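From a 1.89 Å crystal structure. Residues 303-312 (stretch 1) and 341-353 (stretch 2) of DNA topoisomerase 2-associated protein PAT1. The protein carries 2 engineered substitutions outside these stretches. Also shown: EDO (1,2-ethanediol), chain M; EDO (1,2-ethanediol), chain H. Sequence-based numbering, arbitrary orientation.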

# COMPACT_ATOMS: atom_id res chain seq x y z
N GLU A 303 17.82 8.61 -0.03
CA GLU A 303 17.26 7.30 0.34
C GLU A 303 17.91 6.18 -0.48
O GLU A 303 18.16 5.11 0.07
N ILE A 304 18.27 6.47 -1.76
CA ILE A 304 18.98 5.55 -2.65
C ILE A 304 20.38 5.27 -2.04
O ILE A 304 20.76 4.10 -1.90
N PHE A 305 21.11 6.34 -1.65
CA PHE A 305 22.44 6.23 -1.05
C PHE A 305 22.42 5.53 0.33
O PHE A 305 23.30 4.70 0.59
N ALA A 306 21.41 5.81 1.19
CA ALA A 306 21.25 5.17 2.50
C ALA A 306 21.08 3.64 2.33
O ALA A 306 21.71 2.89 3.07
N THR A 307 20.28 3.20 1.32
CA THR A 307 20.04 1.78 1.00
C THR A 307 21.33 1.10 0.53
O THR A 307 21.58 -0.03 0.93
N ILE A 308 22.10 1.78 -0.36
CA ILE A 308 23.39 1.30 -0.88
C ILE A 308 24.38 1.11 0.29
O ILE A 308 25.07 0.09 0.34
N ASN A 309 24.41 2.07 1.24
CA ASN A 309 25.30 2.00 2.40
C ASN A 309 24.96 0.79 3.28
O ASN A 309 25.87 0.09 3.72
N GLU A 310 23.64 0.53 3.49
CA GLU A 310 23.16 -0.61 4.27
C GLU A 310 23.56 -1.93 3.60
O GLU A 310 24.04 -2.84 4.28
N ALA A 311 23.41 -2.01 2.26
CA ALA A 311 23.77 -3.18 1.46
C ALA A 311 25.28 -3.43 1.52
O ALA A 311 25.67 -4.58 1.70
N GLU A 312 26.10 -2.35 1.41
CA GLU A 312 27.57 -2.41 1.48
C GLU A 312 28.06 -2.82 2.88
O GLU A 312 29.03 -3.57 2.97
N ASN A 341 19.29 -10.62 3.56
CA ASN A 341 19.01 -9.20 3.75
C ASN A 341 19.77 -8.31 2.75
O ASN A 341 19.20 -7.33 2.27
N LYS A 342 20.99 -8.72 2.36
CA LYS A 342 21.79 -8.00 1.36
C LYS A 342 21.11 -8.06 -0.01
O LYS A 342 20.88 -7.02 -0.64
N GLU A 343 20.74 -9.27 -0.46
CA GLU A 343 20.07 -9.51 -1.75
C GLU A 343 18.70 -8.85 -1.81
O GLU A 343 18.31 -8.36 -2.87
N LYS A 344 18.00 -8.80 -0.66
CA LYS A 344 16.69 -8.17 -0.55
C LYS A 344 16.79 -6.68 -0.90
O LYS A 344 16.01 -6.20 -1.71
N LEU A 345 17.77 -5.96 -0.28
CA LEU A 345 18.03 -4.53 -0.52
C LEU A 345 18.38 -4.26 -1.99
O LEU A 345 17.85 -3.32 -2.56
N TYR A 346 19.22 -5.13 -2.61
CA TYR A 346 19.61 -5.05 -4.02
C TYR A 346 18.36 -5.11 -4.92
O TYR A 346 18.19 -4.24 -5.78
N GLN A 347 17.51 -6.14 -4.69
CA GLN A 347 16.29 -6.42 -5.45
C GLN A 347 15.23 -5.32 -5.31
O GLN A 347 14.65 -4.94 -6.33
N ASP A 348 14.99 -4.82 -4.08
CA ASP A 348 13.99 -3.77 -3.82
C ASP A 348 14.38 -2.47 -4.52
O ASP A 348 13.54 -1.85 -5.19
N LEU A 349 15.66 -2.09 -4.43
CA LEU A 349 16.18 -0.90 -5.09
C LEU A 349 16.17 -1.07 -6.63
O LEU A 349 15.74 -0.15 -7.32
N ASN A 350 16.59 -2.24 -7.15
CA ASN A 350 16.59 -2.49 -8.60
C ASN A 350 15.18 -2.53 -9.21
O ASN A 350 15.05 -2.21 -10.38
N LEU A 351 14.14 -2.84 -8.42
CA LEU A 351 12.74 -2.78 -8.88
C LEU A 351 12.45 -1.34 -9.36
O LEU A 351 11.90 -1.15 -10.44
N PHE A 352 12.90 -0.34 -8.57
CA PHE A 352 12.74 1.08 -8.86
C PHE A 352 13.67 1.54 -9.98
O PHE A 352 13.19 2.15 -10.93
N LEU A 353 14.99 1.25 -9.86
CA LEU A 353 16.01 1.69 -10.81
C LEU A 353 15.83 1.18 -12.23
O LEU A 353 15.94 1.98 -13.17

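The most unusual feature of this contact is that the helices come closest at a small residue, Ala311, packed against Lys342, Leu345 and Tyr346. The helices run nearly antiparallel, at 155°, with a closest axial approach of 9.2 Å. The CA atoms of Ala311 and Lys342 lie 5.2 Å apart, whereas those of Ile304 and Leu349 stand 7.4 Å apart. Ala311 points toward the other helix and is buried. Its CB lies 3.6 Å from CE1 of Tyr346, meeting that ring obliquely, and 4.3 Å from CB of Leu345. The small methyl suits the tight end: Lys342 also comes close there, its CG 3.9 Å from the backbone O of Ala311, while the rest of its chain (t, t, p, t) leads away and its NZ is hydrogen-bonded elsewhere in the structure.

Leu345 (m, t) points toward the first helix. Its CD1 reaches to 3.8 Å from CB of Glu310 and to the same distance from the backbone N of Ala311, and its CD2 sits 4.2 Å from CG2 of Thr307. Glu310 (m, m) thus lends its aliphatic base to the contact while its end turns away. Tyr346 works differently: its CA-to-CB bond points away, but with chi1 in m the ring swings back to reach Ala311.

Where the CA atoms stand further apart, on the first helix two isoleucines take the place of the alanine. Leu349, in the t, p rotamer, points toward the first helix and spreads its two methyls: CD2 lies 3.8 Å from CG1 of Ile308, and CD1 lies 4.1 Å from CG1 of Ile304. Both isoleucines are m, t; one starts sideways and the other away, and both bring their ends nearer. Ile304 extends further, placing CD1 3.8 Å from CE2 of Phe352 at the edge of that ring. Phe352, whose CA-to-CB bond points toward the first helix, has chi1 in t.

No hydrogen bond or salt bridge joins the helices, so the 441 Å² of buried surface rests on apolar fit. Thr307 (m) points toward the second helix and has an apolar and a polar contact. Its CG2 lies 4.4 Å from CB of Leu349, while its OG1 accepts a 3.2 Å hydrogen bond from O2 of an ethanediol (chain M), probably from the crystallisation liquor. That same O2 is 3.4 Å from CD2 of Leu345, so the diol sits against both helices. The charged pair stays within its own helix: Lys344 NZ donates to Asp348 OD2 at 3.1 Å, a salt bridge one turn apart within the second helix.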

# COMPACT_ATOMS: atom_id res chain seq x y z
CB GLU A 303 15.74 7.29 0.23
CG GLU A 303 15.04 8.15 1.28
CD GLU A 303 15.19 7.79 2.75
OE1 GLU A 303 14.85 8.66 3.59
OE2 GLU A 303 15.64 6.67 3.08
CB ILE A 304 19.06 6.09 -4.12
CG1 ILE A 304 17.66 6.08 -4.80
CG2 ILE A 304 20.08 5.30 -4.95
CD1 ILE A 304 17.54 6.92 -6.07
CB PHE A 305 23.15 7.60 -0.99
CG PHE A 305 23.42 8.25 -2.34
CD1 PHE A 305 23.55 7.48 -3.50
CD2 PHE A 305 23.57 9.63 -2.44
CE1 PHE A 305 23.77 8.09 -4.74
CE2 PHE A 305 23.83 10.23 -3.67
CZ PHE A 305 23.92 9.46 -4.82
CB ALA A 306 20.06 5.75 3.24
CB THR A 307 18.86 1.61 0.01
OG1 THR A 307 17.69 2.17 0.59
CG2 THR A 307 18.58 0.15 -0.31
CB ILE A 308 23.93 2.24 -2.00
CG1 ILE A 308 23.09 2.09 -3.31
CG2 ILE A 308 25.44 2.01 -2.27
CD1 ILE A 308 23.31 3.22 -4.32
CB ASN A 309 25.28 3.29 3.22
CG ASN A 309 25.90 4.49 2.54
OD1 ASN A 309 26.84 4.40 1.73
ND2 ASN A 309 25.42 5.67 2.90
CB GLU A 310 21.65 -0.54 4.51
CG GLU A 310 21.20 0.62 5.40
CD GLU A 310 21.59 0.56 6.87
OE1 GLU A 310 21.12 -0.35 7.58
OE2 GLU A 310 22.32 1.48 7.32
CB ALA A 311 23.31 -3.00 0.02
CB GLU A 312 28.24 -1.11 0.97
CG GLU A 312 28.19 -0.99 -0.56
CD GLU A 312 28.66 0.30 -1.22
OE1 GLU A 312 29.24 1.17 -0.54
OE2 GLU A 312 28.45 0.42 -2.45
CB ASN A 341 19.23 -8.78 5.19
CG ASN A 341 18.05 -9.19 6.03
OD1 ASN A 341 16.96 -8.63 5.92
ND2 ASN A 341 18.23 -10.24 6.83
CB LYS A 342 23.22 -8.57 1.30
CG LYS A 342 24.14 -7.87 0.29
CD LYS A 342 25.36 -8.71 -0.04
CE LYS A 342 25.03 -9.88 -0.95
NZ LYS A 342 26.24 -10.61 -1.38
CB GLU A 343 20.00 -11.01 -2.07
CG GLU A 343 21.36 -11.60 -2.41
CD GLU A 343 21.43 -13.09 -2.67
OE1 GLU A 343 20.46 -13.82 -2.33
OE2 GLU A 343 22.48 -13.55 -3.17
CB LYS A 344 16.09 -8.38 0.86
CG LYS A 344 14.67 -7.82 0.98
CD LYS A 344 14.03 -8.10 2.34
CE LYS A 344 12.59 -7.64 2.38
NZ LYS A 344 12.44 -6.17 2.27
CB LEU A 345 19.13 -3.97 0.43
CG LEU A 345 18.79 -3.94 1.93
CD1 LEU A 345 20.02 -3.53 2.77
CD2 LEU A 345 17.58 -3.04 2.24
CB TYR A 346 20.53 -6.22 -4.42
CG TYR A 346 21.97 -6.18 -3.92
CD1 TYR A 346 22.51 -5.01 -3.39
CD2 TYR A 346 22.79 -7.30 -4.02
CE1 TYR A 346 23.84 -4.96 -2.97
CE2 TYR A 346 24.12 -7.25 -3.62
CZ TYR A 346 24.64 -6.09 -3.08
OH TYR A 346 25.94 -6.06 -2.65
CB GLN A 347 15.70 -7.79 -5.08
CG GLN A 347 16.53 -8.98 -5.56
CD GLN A 347 16.30 -10.23 -4.73
OE1 GLN A 347 15.27 -10.40 -4.06
NE2 GLN A 347 17.27 -11.13 -4.75
CB ASP A 348 13.76 -3.55 -2.32
CG ASP A 348 13.11 -4.72 -1.59
OD1 ASP A 348 12.65 -5.67 -2.27
OD2 ASP A 348 13.08 -4.69 -0.34
CB LEU A 349 17.58 -0.54 -4.55
CG LEU A 349 18.33 0.64 -5.21
CD1 LEU A 349 17.53 1.95 -5.11
CD2 LEU A 349 19.71 0.80 -4.60
CB ASN A 350 17.40 -3.74 -8.98
CG ASN A 350 18.86 -3.43 -9.04
OD1 ASN A 350 19.28 -2.43 -9.64
ND2 ASN A 350 19.68 -4.26 -8.43
CB LEU A 351 11.77 -3.19 -7.74
CG LEU A 351 10.24 -3.07 -8.00
CD1 LEU A 351 9.80 -3.91 -9.20
CD2 LEU A 351 9.45 -3.49 -6.77
CB PHE A 352 12.93 1.92 -7.58
CG PHE A 352 13.06 3.41 -7.77
CD1 PHE A 352 12.06 4.14 -8.42
CD2 PHE A 352 14.15 4.10 -7.26
CE1 PHE A 352 12.17 5.53 -8.57
CE2 PHE A 352 14.27 5.49 -7.42
CZ PHE A 352 13.27 6.20 -8.06
CB LEU A 353 17.44 1.37 -10.31
CG LEU A 353 17.95 2.12 -9.07
CD1 LEU A 353 19.33 1.59 -8.68
CD2 LEU A 353 18.01 3.63 -9.31
C1 EDO M . 18.23 2.06 4.09
O1 EDO M . 17.23 2.93 4.57
C2 EDO M . 17.78 0.57 4.10
O2 EDO M . 16.96 0.26 2.99
C1 EDO H . 15.08 5.22 6.14
O1 EDO H . 15.07 4.60 4.86
C2 EDO H . 13.78 6.02 6.34
O2 EDO H . 12.64 5.17 6.47